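Local coordinates for protein anabena Tic22 (PDB 4EV1) that probably acts as a chaperone in protein transport, as a cyanobacterial member of the Tic22-like family associated with thylakoids, at residues D110-G115 with F162-D167; N128-V133 with I184-I189. One frame throughout, in Å; residues are numbered along the deposited sequence.

Contact 1 (D110-G115 with F162-D167). With EDO (1,2-ethanediol), chain F.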
# COMPACT_ATOMS: atom_id res chain seq x y z
N ASP A 110 -2.98 -10.38 4.60
CA ASP A 110 -2.78 -11.10 5.87
C ASP A 110 -1.42 -11.80 5.93
O ASP A 110 -0.75 -11.74 6.94
CB ASP A 110 -3.89 -12.16 6.10
CG ASP A 110 -5.25 -11.54 6.44
OD1 ASP A 110 -5.27 -10.45 7.09
OD2 ASP A 110 -6.27 -12.16 6.06
N GLN A 111 -1.03 -12.43 4.83
CA GLN A 111 0.28 -13.12 4.75
C GLN A 111 1.45 -12.15 5.04
O GLN A 111 2.48 -12.54 5.59
CB GLN A 111 0.45 -13.72 3.34
CG GLN A 111 1.63 -14.69 3.20
CD GLN A 111 1.52 -15.88 4.16
OE1 GLN A 111 0.42 -16.21 4.63
NE2 GLN A 111 2.65 -16.51 4.46
N GLU A 112 1.30 -10.89 4.67
CA GLU A 112 2.40 -9.93 4.83
C GLU A 112 2.48 -9.39 6.25
O GLU A 112 3.56 -9.10 6.74
CB GLU A 112 2.24 -8.77 3.88
CG GLU A 112 2.09 -9.16 2.45
CD GLU A 112 3.18 -10.06 1.89
OE1 GLU A 112 4.28 -10.14 2.46
OE2 GLU A 112 2.95 -10.65 0.82
N ILE A 113 1.35 -9.25 6.91
CA ILE A 113 1.40 -8.97 8.35
C ILE A 113 2.15 -10.10 9.10
O ILE A 113 3.07 -9.83 9.88
CB ILE A 113 -0.00 -8.79 8.95
CG1 ILE A 113 -0.70 -7.56 8.34
CG2 ILE A 113 0.10 -8.66 10.47
CD1 ILE A 113 -0.09 -6.29 8.76
N LYS A 114 1.77 -11.35 8.84
CA LYS A 114 2.40 -12.52 9.47
C LYS A 114 3.89 -12.53 9.18
O LYS A 114 4.70 -12.68 10.09
CB LYS A 114 1.79 -13.85 8.97
CG LYS A 114 2.13 -15.06 9.88
CD LYS A 114 1.91 -16.39 9.16
CE LYS A 114 2.28 -17.58 10.04
NZ LYS A 114 3.42 -17.28 10.96
N GLY A 115 4.24 -12.33 7.90
CA GLY A 115 5.63 -12.25 7.48
C GLY A 115 6.41 -11.18 8.19
O GLY A 115 7.59 -11.38 8.53
N PHE A 162 9.61 -3.65 -1.13
CA PHE A 162 8.62 -4.62 -1.55
C PHE A 162 7.41 -4.60 -0.65
O PHE A 162 7.53 -4.61 0.59
CB PHE A 162 9.21 -6.02 -1.56
CG PHE A 162 10.41 -6.16 -2.48
CD1 PHE A 162 10.24 -6.31 -3.87
CD2 PHE A 162 11.69 -6.10 -1.98
CE1 PHE A 162 11.35 -6.42 -4.72
CE2 PHE A 162 12.80 -6.23 -2.81
CZ PHE A 162 12.64 -6.38 -4.17
N LEU A 163 6.24 -4.64 -1.27
CA LEU A 163 5.00 -4.82 -0.52
C LEU A 163 4.79 -6.30 -0.17
O LEU A 163 3.95 -6.64 0.70
CB LEU A 163 3.82 -4.27 -1.29
CG LEU A 163 3.48 -2.78 -1.23
CD1 LEU A 163 3.10 -2.36 0.22
CD2 LEU A 163 4.56 -1.89 -1.81
N SER A 164 5.54 -7.18 -0.82
CA SER A 164 5.45 -8.58 -0.55
C SER A 164 6.77 -9.22 -0.07
O SER A 164 7.79 -9.14 -0.75
CB SER A 164 4.93 -9.29 -1.78
OG SER A 164 4.73 -10.62 -1.43
N LYS A 165 6.71 -9.86 1.07
CA LYS A 165 7.88 -10.45 1.67
C LYS A 165 8.57 -11.47 0.79
O LYS A 165 9.74 -11.51 0.78
CB LYS A 165 7.57 -11.03 3.02
CG LYS A 165 8.76 -11.41 3.78
CD LYS A 165 8.39 -12.45 4.68
CE LYS A 165 9.35 -13.56 4.57
NZ LYS A 165 10.37 -13.32 5.60
N GLN A 166 7.81 -12.26 0.07
CA GLN A 166 8.36 -13.27 -0.85
C GLN A 166 9.27 -12.66 -1.90
O GLN A 166 10.29 -13.25 -2.26
CB GLN A 166 7.26 -14.12 -1.51
CG GLN A 166 6.45 -13.32 -2.52
CD GLN A 166 5.17 -14.03 -2.98
OE1 GLN A 166 5.23 -15.02 -3.72
NE2 GLN A 166 4.00 -13.48 -2.58
N ASP A 167 8.93 -11.47 -2.38
CA ASP A 167 9.78 -10.76 -3.34
C ASP A 167 11.08 -10.31 -2.66
O ASP A 167 12.13 -10.35 -3.29
CB ASP A 167 9.10 -9.53 -3.93
CG ASP A 167 8.00 -9.87 -4.91
OD1 ASP A 167 8.20 -10.72 -5.81
OD2 ASP A 167 6.93 -9.28 -4.76
C1 EDO F . 1.39 -7.22 -0.54
O1 EDO F . 0.42 -6.25 -0.91
C2 EDO F . 1.17 -8.52 -1.29
O2 EDO F . 1.23 -9.70 -0.54
O HOH W 1 4.83 -12.61 0.92
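Glu112 reaches from helix 110-121 to the start of helix 165-175, and its carboxylate carries the polar part of the contact with both oxygens. OE1 accepts the backbone N-H of Lys165, the N1 position of the helix, with Glu112 OE1 and Lys165 N 2.8 Å apart and the bond almost straight at 177°. OE2 takes the hydroxyl of Ser164, 2.9 Å from OG to Glu112 OE2. Each donor lies above the carboxylate plane, tilted nearly 40° from it. The Glu112 chain bends about its CB-CG bond (chi2 -55°), and the extra methylene that glutamate has over aspartate gives the reach to bring both oxygens to Ser164 and Lys165.

A water extends this polar network: it donates to Glu112 OE2 and accepts from Gln166 N at 3.1 Å, so a second helix-start N-H is served through solvent. Gln166 NE2 in turn donates to Ser164 OG at 3.2 Å, with that oxygen close to the plane of the Gln166 amide. A 1,2-ethanediol, probably from the crystallisation liquor, also comes up to OE2. Replacing Ser164 with an alanine would probably leave Glu112 OE2 and the Gln166 amide without their shared hydroxyl partner, and the carboxylate less firmly fixed in rotation.

Van der Waals contact is modest. Lys165 lays its aliphatic CD 3.9 Å from Gly115 CA, and glycine suits the spot because a methyl there would sit tightly against that methylene. The CG of Glu112 rests 3.6 Å from the backbone Leu163 O. Beyond the two segments, Phe136 of strand 134-139 touches both Glu112 and Lys165, while Pro213 packs on Ser164.

A buried glutamate from one helix thus meets the N terminus of another, where Ser164 holds the N-cap position; the helix dipole and the N-H groups at this end would probably favour its negative charge.

Contact 2 (N128-V133 with I184-I189)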
# COMPACT_ATOMS: atom_id res chain seq x y z
N ASN A 128 3.63 -7.75 19.34
CA ASN A 128 2.34 -8.44 19.55
C ASN A 128 1.28 -8.12 18.46
O ASN A 128 0.32 -8.87 18.27
CB ASN A 128 1.79 -8.22 20.97
CG ASN A 128 1.43 -6.76 21.26
OD1 ASN A 128 0.34 -6.47 21.77
ND2 ASN A 128 2.35 -5.84 20.96
N GLN A 129 1.48 -7.02 17.73
CA GLN A 129 0.66 -6.71 16.54
C GLN A 129 1.35 -5.70 15.59
O GLN A 129 2.17 -4.88 16.04
CB GLN A 129 -0.75 -6.23 16.95
CG GLN A 129 -0.88 -4.73 17.17
CD GLN A 129 -2.23 -4.33 17.78
OE1 GLN A 129 -3.16 -5.14 17.87
NE2 GLN A 129 -2.33 -3.08 18.21
N PHE A 130 1.02 -5.76 14.30
CA PHE A 130 1.58 -4.84 13.29
C PHE A 130 0.57 -3.80 12.78
O PHE A 130 -0.51 -4.15 12.27
CB PHE A 130 2.17 -5.60 12.10
CG PHE A 130 3.13 -4.77 11.28
CD1 PHE A 130 4.46 -4.65 11.66
CD2 PHE A 130 2.69 -4.10 10.14
CE1 PHE A 130 5.36 -3.88 10.90
CE2 PHE A 130 3.57 -3.32 9.38
CZ PHE A 130 4.91 -3.21 9.75
N LYS A 131 0.94 -2.53 12.89
CA LYS A 131 0.15 -1.44 12.34
C LYS A 131 0.60 -1.02 10.94
O LYS A 131 1.78 -1.06 10.58
CB LYS A 131 0.22 -0.22 13.28
CG LYS A 131 -0.22 -0.50 14.72
CD LYS A 131 0.30 0.58 15.67
CE LYS A 131 -0.43 0.57 17.00
NZ LYS A 131 0.16 1.63 17.88
N SER A 132 -0.36 -0.64 10.14
CA SER A 132 -0.11 -0.09 8.80
C SER A 132 0.26 -1.22 7.83
O SER A 132 0.23 -2.41 8.17
CB SER A 132 0.98 1.01 8.85
OG SER A 132 1.01 1.77 7.64
N VAL A 133 0.61 -0.81 6.62
CA VAL A 133 0.94 -1.74 5.53
C VAL A 133 2.43 -1.97 5.59
O VAL A 133 3.19 -1.03 5.49
CB VAL A 133 0.62 -1.13 4.17
CG1 VAL A 133 0.93 -2.11 3.03
CG2 VAL A 133 -0.89 -0.72 4.09
N ILE A 184 16.35 -8.91 5.79
CA ILE A 184 15.22 -8.10 5.36
C ILE A 184 14.79 -7.21 6.52
O ILE A 184 14.46 -7.73 7.57
CB ILE A 184 14.04 -8.98 4.93
CG1 ILE A 184 14.47 -9.98 3.86
CG2 ILE A 184 12.88 -8.08 4.43
CD1 ILE A 184 13.37 -11.00 3.46
N GLN A 185 14.77 -5.89 6.31
CA GLN A 185 14.18 -4.96 7.27
C GLN A 185 12.67 -4.77 7.06
O GLN A 185 12.20 -4.57 5.93
CB GLN A 185 14.83 -3.58 7.16
CG GLN A 185 14.54 -2.66 8.34
CD GLN A 185 15.07 -1.26 8.14
OE1 GLN A 185 15.44 -0.87 7.04
NE2 GLN A 185 15.10 -0.48 9.22
N VAL A 186 11.94 -4.82 8.17
CA VAL A 186 10.52 -4.51 8.14
C VAL A 186 10.32 -2.99 8.26
O VAL A 186 10.82 -2.33 9.19
CB VAL A 186 9.76 -5.24 9.23
CG1 VAL A 186 8.28 -4.88 9.13
CG2 VAL A 186 9.96 -6.70 9.04
N LEU A 187 9.63 -2.43 7.27
CA LEU A 187 9.26 -1.03 7.24
C LEU A 187 7.73 -0.95 7.17
O LEU A 187 7.06 -1.97 7.11
CB LEU A 187 9.86 -0.34 6.01
CG LEU A 187 11.40 -0.36 5.90
CD1 LEU A 187 11.85 -0.07 4.48
CD2 LEU A 187 12.03 0.62 6.91
N ASP A 188 7.20 0.24 7.21
CA ASP A 188 5.81 0.45 6.86
C ASP A 188 5.64 1.69 6.01
O ASP A 188 6.49 2.57 6.03
CB ASP A 188 4.89 0.47 8.08
CG ASP A 188 5.16 1.62 8.97
OD1 ASP A 188 5.10 2.75 8.49
OD2 ASP A 188 5.38 1.40 10.18
N ILE A 189 4.56 1.70 5.25
CA ILE A 189 4.35 2.74 4.24
C ILE A 189 4.27 4.15 4.81
O ILE A 189 4.73 5.10 4.18
CB ILE A 189 3.09 2.44 3.40
CG1 ILE A 189 3.04 3.36 2.18
CG2 ILE A 189 1.83 2.63 4.21
CD1 ILE A 189 4.08 2.98 1.18
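Val186 and Phe130 meet tip to tip: the CG1 methyl of Val186 lies 3.6 Å from Phe130 CE1, oblique to the ring. The phenylalanine has CG anti to its backbone N (chi1 -161°), which starts the ring out from the loop toward strand 183-188. An apolar valine suits the place, since Ala116 and Leu119 of helix 110-121 also touch it. Leu187 starts its side chain away from the loop and offers its backbone instead; its carbonyl O lies near the ring plane, 3.6 Å from Phe130 CZ at the edge.

At Asp188 the strand gives way to helix 189-198. Its CB packs 4.0 Å from Ser132 CB, and its CA-H approaches the carbonyl of Val133, with Asp188 CA to Val133 O 3.3 Å. The carboxylate turns to its own helix as the N-cap, where OD1 accepts Gly191 N, a place that suits a short acid. Ile189 N then donates to Val133 O at 3.1 Å. The isoleucine's CG2 lies 4.0 Å from Val133 CB and 3.6 Å from Ser132 OG, whose hydroxyl bonds to Asp190.

Division of labour follows from this chemistry: apolar tips meet on the strand side, whereas the N-terminal end of helix 189-198 spends one N-H on the loop carbonyl and receives the side chain of Asp188 at another.

Overall arrangement
Following the chain from the N terminus, the first of the four segments lies on helix 110-121 (contact 1); loop 128-133 of contact 2 comes next and leads into strand 134-139. Contact 1 closes its loop at 162-167, where strand 156-162 passes into helix 165-175; contact 2 closes at 184-189, where strand 183-188 passes into helix 189-198. Their segments alternate, so the closures cross and neither nests. Their centres lie about 10 Å apart, and the contacts touch directly: Leu163 CD1 packs 3.6 Å from Val133 CG1, and Ile113 CD1 lies 3.8 Å from Phe130 CD2. Together they tie helices 110-121, 165-175 and 189-198 to the antiparallel pair 134-139 and 183-188.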